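Long-range contact in NalD (Pseudomonas aeruginosa PAO1, PDB 5DAJ), which represses the MexAB-OprM multidrug efflux pump as a TetR-family regulator that probably binds DNA; novobiocin binding to it induces pump expression: residues Ala55-Leu67 and Lys104-Cys116. Residues are numbered along the deposited sequence; the frame is centred on the assembly and turned at random.
Sequences AHLFNEMLNQVRL and KKRRILTILMQRC
Ile108 of helix 103-114 points at segment 55-67, where it meets Met61, Leu62, Gln64 and Val65. The pair forms the TetR-family junction between the N-terminal DNA-binding domain and the C-terminal domain. The two helices run roughly antiparallel, at 141°, and no hydrogen bond joins them. Apolar side-chain packing makes up most of the contact.

The two branches of Ile108 part. CG2 meets Leu62 CD2 at 3.7 Å. CG1 turns beside the backbone N (chi1 -71°), and its CD1 lies 3.7 Å from Gln64 NE2. That amide is fixed within its own segment: Gln64 NE2 donates to Met61 O at 3.1 Å, in the carbonyl plane and on a lone pair. Gln64 N donates to the same oxygen, so two bonds grip it. Lys104 lays its CE across the Gln64 amide, while its NZ goes on to a salt bridge with Glu20 of helix 6-26.

Both methyls of Val65 rest on Lys105: CG2 lies 3.6 Å from Lys105 CA, and CG1 touches Lys105 CG.

Met61, modelled as selenomethionine, lies between Ile108 and Ile111. Its CG touches Ile108 CD1, and its SE sits 4.1 Å from Ile111 CD1.

At the other end, Phe58 has CG anti to the backbone N (chi1 -177°), which carries the ring across to helix 103-114. Ile111 CG2 approaches the ring edge in its plane, at CE1. Leu62 CG lies above one face, toward the rim. Leu112 CD1 is also near the ring plane, 4.0 Å from Phe58 CZ. Cys116 makes an oblique sulfur-aromatic contact, with SG 3.8 Å from that same Phe58 CZ.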
loop_
_atom_site.group_PDB
_atom_site.type_symbol
_atom_site.label_atom_id
_atom_site.label_comp_id
_atom_site.label_asym_id
_atom_site.label_seq_id
_atom_site.Cartn_x
_atom_site.Cartn_y
_atom_site.Cartn_z
ATOM N N ALA A 55 3.940 -18.136 9.584
ATOM C CA ALA A 55 4.717 -17.182 8.759
ATOM C C ALA A 55 5.320 -17.850 7.542
ATOM O O ALA A 55 5.307 -17.288 6.447
ATOM C CB ALA A 55 5.813 -16.516 9.578
ATOM N N HIS A 56 5.856 -19.046 7.750
ATOM C CA HIS A 56 6.451 -19.821 6.665
ATOM C C HIS A 56 5.390 -20.292 5.684
ATOM O O HIS A 56 5.632 -20.301 4.483
ATOM C CB HIS A 56 7.206 -21.027 7.196
ATOM C CG HIS A 56 8.012 -21.740 6.156
ATOM N ND1 HIS A 56 7.761 -23.044 5.789
ATOM C CD2 HIS A 56 9.050 -21.328 5.389
ATOM C CE1 HIS A 56 8.620 -23.412 4.855
ATOM N NE2 HIS A 56 9.410 -22.389 4.593
ATOM N N LEU A 57 4.235 -20.691 6.216
ATOM C CA LEU A 57 3.082 -21.086 5.400
ATOM C C LEU A 57 2.681 -19.933 4.487
ATOM O O LEU A 57 2.585 -20.081 3.270
ATOM C CB LEU A 57 1.899 -21.483 6.285
ATOM C CG LEU A 57 0.741 -22.198 5.585
ATOM C CD1 LEU A 57 -0.011 -23.083 6.564
ATOM C CD2 LEU A 57 -0.235 -21.231 4.926
ATOM N N PHE A 58 2.482 -18.775 5.102
ATOM C CA PHE A 58 2.124 -17.539 4.398
ATOM C C PHE A 58 3.126 -17.205 3.291
ATOM O O PHE A 58 2.746 -16.785 2.207
ATOM C CB PHE A 58 2.046 -16.389 5.400
ATOM C CG PHE A 58 1.613 -15.084 4.806
ATOM C CD1 PHE A 58 0.309 -14.886 4.440
ATOM C CD2 PHE A 58 2.512 -14.060 4.628
ATOM C CE1 PHE A 58 -0.099 -13.674 3.909
ATOM C CE2 PHE A 58 2.114 -12.848 4.092
ATOM C CZ PHE A 58 0.797 -12.657 3.732
ATOM N N ASN A 59 4.400 -17.409 3.584
ATOM C CA ASN A 59 5.480 -17.144 2.638
ATOM C C ASN A 59 5.483 -18.098 1.437
ATOM O O ASN A 59 5.710 -17.673 0.295
ATOM C CB ASN A 59 6.829 -17.219 3.354
ATOM C CG ASN A 59 7.791 -16.151 2.890
ATOM O OD1 ASN A 59 8.898 -16.445 2.495
ATOM N ND2 ASN A 59 7.363 -14.896 2.923
ATOM N N GLU A 60 5.262 -19.381 1.713
ATOM C CA GLU A 60 5.123 -20.400 0.671
ATOM C C GLU A 60 3.937 -20.088 -0.229
ATOM O O GLU A 60 3.988 -20.325 -1.436
ATOM C CB GLU A 60 4.945 -21.793 1.289
ATOM C CG GLU A 60 6.199 -22.351 1.940
ATOM C CD GLU A 60 7.325 -22.593 0.948
ATOM O OE1 GLU A 60 7.127 -23.367 -0.017
ATOM O OE2 GLU A 60 8.404 -21.978 1.130
HETATM N N MSE A 61 2.885 -19.538 0.367
HETATM C CA MSE A 61 1.692 -19.141 -0.376
HETATM C C MSE A 61 2.030 -18.032 -1.346
HETATM O O MSE A 61 1.738 -18.119 -2.534
HETATM C CB MSE A 61 0.578 -18.706 0.578
HETATM C CG MSE A 61 -0.736 -18.423 -0.143
HETATM SE SE MSE A 61 -2.031 -17.655 1.123
HETATM C CE MSE A 61 -2.492 -19.421 1.805
ATOM N N LEU A 62 2.695 -16.999 -0.867
ATOM C CA LEU A 62 3.099 -15.888 -1.707
ATOM C C LEU A 62 4.007 -16.289 -2.836
ATOM O O LEU A 62 3.930 -15.775 -3.903
ATOM C CB LEU A 62 3.790 -14.847 -0.881
ATOM C CG LEU A 62 2.898 -14.152 0.112
ATOM C CD1 LEU A 62 3.748 -13.430 1.118
ATOM C CD2 LEU A 62 2.018 -13.171 -0.604
ATOM N N ASN A 63 4.890 -17.208 -2.578
ATOM C CA ASN A 63 5.806 -17.746 -3.596
ATOM C C ASN A 63 5.113 -18.299 -4.829
ATOM O O ASN A 63 5.666 -18.219 -5.924
ATOM C CB ASN A 63 6.676 -18.863 -3.013
ATOM C CG ASN A 63 7.847 -18.352 -2.223
ATOM O OD1 ASN A 63 8.098 -17.146 -2.139
ATOM N ND2 ASN A 63 8.587 -19.286 -1.628
ATOM N N GLN A 64 3.909 -18.848 -4.643
ATOM C CA GLN A 64 3.080 -19.345 -5.759
ATOM C C GLN A 64 2.805 -18.263 -6.818
ATOM O O GLN A 64 2.507 -18.578 -7.966
ATOM C CB GLN A 64 1.725 -19.866 -5.249
ATOM C CG GLN A 64 1.768 -21.050 -4.278
ATOM C CD GLN A 64 0.399 -21.414 -3.703
ATOM O OE1 GLN A 64 -0.094 -22.527 -3.885
ATOM N NE2 GLN A 64 -0.221 -20.469 -3.007
ATOM N N VAL A 65 2.915 -17.000 -6.409
ATOM C CA VAL A 65 2.487 -15.820 -7.174
ATOM C C VAL A 65 3.607 -14.811 -7.530
ATOM O O VAL A 65 3.393 -13.893 -8.329
ATOM C CB VAL A 65 1.310 -15.167 -6.392
ATOM C CG1 VAL A 65 1.356 -13.634 -6.334
ATOM C CG2 VAL A 65 -0.004 -15.682 -6.955
ATOM N N ARG A 66 4.808 -15.008 -6.997
ATOM C CA ARG A 66 5.967 -14.135 -7.245
ATOM C C ARG A 66 6.907 -14.527 -8.384
ATOM O O ARG A 66 7.235 -15.678 -8.518
ATOM C CB ARG A 66 6.852 -14.142 -6.019
ATOM C CG ARG A 66 6.451 -13.237 -4.887
ATOM C CD ARG A 66 7.571 -13.260 -3.876
ATOM N NE ARG A 66 7.163 -12.942 -2.527
ATOM C CZ ARG A 66 7.437 -13.710 -1.488
ATOM N NH1 ARG A 66 8.100 -14.835 -1.659
ATOM N NH2 ARG A 66 7.041 -13.361 -0.286
ATOM N N LEU A 67 7.369 -13.570 -9.184
ATOM C CA LEU A 67 8.332 -13.866 -10.271
ATOM C C LEU A 67 9.697 -14.164 -9.659
ATOM O O LEU A 67 10.177 -13.381 -8.833
ATOM C CB LEU A 67 8.485 -12.705 -11.294
ATOM C CG LEU A 67 7.471 -12.657 -12.445
ATOM C CD1 LEU A 67 7.455 -11.288 -13.113
ATOM C CD2 LEU A 67 7.752 -13.741 -13.476
ATOM N N LYS A 104 -6.038 -16.192 -8.850
ATOM C CA LYS A 104 -5.196 -16.672 -7.744
ATOM C C LYS A 104 -4.301 -15.543 -7.218
ATOM O O LYS A 104 -4.221 -15.326 -5.999
ATOM C CB LYS A 104 -4.304 -17.860 -8.126
ATOM C CG LYS A 104 -3.813 -18.633 -6.905
ATOM C CD LYS A 104 -2.857 -19.772 -7.251
ATOM C CE LYS A 104 -2.574 -20.693 -6.052
ATOM N NZ LYS A 104 -3.749 -21.444 -5.528
ATOM N N LYS A 105 -3.648 -14.837 -8.150
ATOM C CA LYS A 105 -2.805 -13.670 -7.835
ATOM C C LYS A 105 -3.600 -12.610 -7.084
ATOM O O LYS A 105 -3.161 -12.096 -6.058
ATOM C CB LYS A 105 -2.215 -13.044 -9.111
ATOM C CG LYS A 105 -1.007 -12.117 -8.907
ATOM C CD LYS A 105 -0.704 -11.309 -10.181
ATOM C CE LYS A 105 0.778 -11.148 -10.483
ATOM N NZ LYS A 105 1.371 -9.957 -9.814
ATOM N N ARG A 106 -4.773 -12.292 -7.619
ATOM C CA ARG A 106 -5.656 -11.289 -7.025
ATOM C C ARG A 106 -5.994 -11.683 -5.586
ATOM O O ARG A 106 -5.811 -10.877 -4.679
ATOM C CB ARG A 106 -6.935 -11.118 -7.849
ATOM C CG ARG A 106 -7.839 -9.977 -7.393
ATOM C CD ARG A 106 -9.221 -10.084 -8.007
ATOM N NE ARG A 106 -9.174 -10.498 -9.417
ATOM C CZ ARG A 106 -9.846 -11.518 -9.964
ATOM N NH1 ARG A 106 -10.696 -12.268 -9.259
ATOM N NH2 ARG A 106 -9.682 -11.777 -11.258
ATOM N N ARG A 107 -6.443 -12.921 -5.397
ATOM C CA ARG A 107 -6.831 -13.424 -4.069
ATOM C C ARG A 107 -5.687 -13.330 -3.043
ATOM O O ARG A 107 -5.862 -12.779 -1.953
ATOM C CB ARG A 107 -7.348 -14.868 -4.152
ATOM C CG ARG A 107 -8.694 -15.005 -4.861
ATOM C CD ARG A 107 -9.070 -16.459 -5.161
ATOM N NE ARG A 107 -9.054 -17.313 -3.971
ATOM C CZ ARG A 107 -10.064 -17.494 -3.116
ATOM N NH1 ARG A 107 -11.241 -16.901 -3.283
ATOM N NH2 ARG A 107 -9.900 -18.290 -2.064
ATOM N N ILE A 108 -4.521 -13.839 -3.422
ATOM C CA ILE A 108 -3.358 -13.868 -2.536
ATOM C C ILE A 108 -2.828 -12.462 -2.219
ATOM O O ILE A 108 -2.449 -12.184 -1.080
ATOM C CB ILE A 108 -2.233 -14.763 -3.108
ATOM C CG1 ILE A 108 -2.657 -16.236 -3.008
ATOM C CG2 ILE A 108 -0.924 -14.557 -2.353
ATOM C CD1 ILE A 108 -1.798 -17.198 -3.798
ATOM N N LEU A 109 -2.786 -11.587 -3.218
ATOM C CA LEU A 109 -2.333 -10.205 -2.997
ATOM C C LEU A 109 -3.319 -9.397 -2.166
ATOM O O LEU A 109 -2.897 -8.535 -1.391
ATOM C CB LEU A 109 -2.030 -9.474 -4.303
ATOM C CG LEU A 109 -0.782 -9.950 -5.037
ATOM C CD1 LEU A 109 -0.645 -9.148 -6.311
ATOM C CD2 LEU A 109 0.488 -9.808 -4.221
ATOM N N THR A 110 -4.614 -9.687 -2.298
ATOM C CA THR A 110 -5.629 -9.059 -1.430
ATOM C C THR A 110 -5.373 -9.496 0.010
ATOM O O THR A 110 -5.510 -8.695 0.933
ATOM C CB THR A 110 -7.113 -9.456 -1.835
ATOM O OG1 THR A 110 -7.384 -9.164 -3.205
ATOM C CG2 THR A 110 -8.218 -8.773 -1.044
ATOM N N ILE A 111 -4.967 -10.748 0.205
ATOM C CA ILE A 111 -4.587 -11.199 1.553
ATOM C C ILE A 111 -3.395 -10.390 2.075
ATOM O O ILE A 111 -3.435 -9.848 3.185
ATOM C CB ILE A 111 -4.227 -12.696 1.603
ATOM C CG1 ILE A 111 -5.466 -13.552 1.377
ATOM C CG2 ILE A 111 -3.614 -13.042 2.947
ATOM C CD1 ILE A 111 -5.151 -14.988 1.031
ATOM N N LEU A 112 -2.350 -10.327 1.256
ATOM C CA LEU A 112 -1.104 -9.635 1.602
ATOM C C LEU A 112 -1.300 -8.178 2.025
ATOM O O LEU A 112 -0.742 -7.722 3.021
ATOM C CB LEU A 112 -0.127 -9.673 0.429
ATOM C CG LEU A 112 1.134 -8.821 0.589
ATOM C CD1 LEU A 112 1.919 -9.280 1.800
ATOM C CD2 LEU A 112 2.000 -8.876 -0.661
HETATM N N MSE A 113 -2.105 -7.459 1.269
HETATM C CA MSE A 113 -2.236 -6.014 1.465
HETATM C C MSE A 113 -3.441 -5.584 2.236
HETATM O O MSE A 113 -3.536 -4.434 2.651
HETATM C CB MSE A 113 -2.291 -5.379 0.097
HETATM C CG MSE A 113 -1.029 -5.779 -0.656
HETATM SE SE MSE A 113 -0.867 -4.697 -2.265
HETATM C CE MSE A 113 0.865 -5.433 -2.866
ATOM N N GLN A 114 -4.334 -6.521 2.500
ATOM C CA GLN A 114 -5.639 -6.210 3.080
ATOM C C GLN A 114 -6.101 -7.073 4.253
ATOM O O GLN A 114 -6.866 -6.596 5.112
ATOM C CB GLN A 114 -6.673 -6.323 1.984
ATOM C CG GLN A 114 -7.828 -5.370 2.124
ATOM C CD GLN A 114 -7.644 -4.182 1.240
ATOM O OE1 GLN A 114 -7.364 -4.325 0.037
ATOM N NE2 GLN A 114 -7.771 -2.990 1.826
ATOM N N ARG A 115 -5.643 -8.318 4.298
ATOM C CA ARG A 115 -6.123 -9.266 5.285
ATOM C C ARG A 115 -5.025 -9.786 6.213
ATOM O O ARG A 115 -5.179 -10.862 6.781
ATOM C CB ARG A 115 -6.787 -10.452 4.589
ATOM C CG ARG A 115 -7.915 -10.104 3.640
ATOM C CD ARG A 115 -9.190 -9.716 4.370
ATOM N NE ARG A 115 -9.879 -8.636 3.674
ATOM C CZ ARG A 115 -10.598 -8.767 2.560
ATOM N NH1 ARG A 115 -10.757 -9.948 1.971
ATOM N NH2 ARG A 115 -11.168 -7.693 2.024
ATOM N N CYS A 116 -3.935 -9.042 6.396
ATOM C CA CYS A 116 -2.922 -9.451 7.368
ATOM C C CYS A 116 -2.119 -8.313 7.978
ATOM O O CYS A 116 -1.843 -7.314 7.343
ATOM C CB CYS A 116 -1.993 -10.508 6.781
ATOM S SG CYS A 116 -0.556 -9.883 5.939
#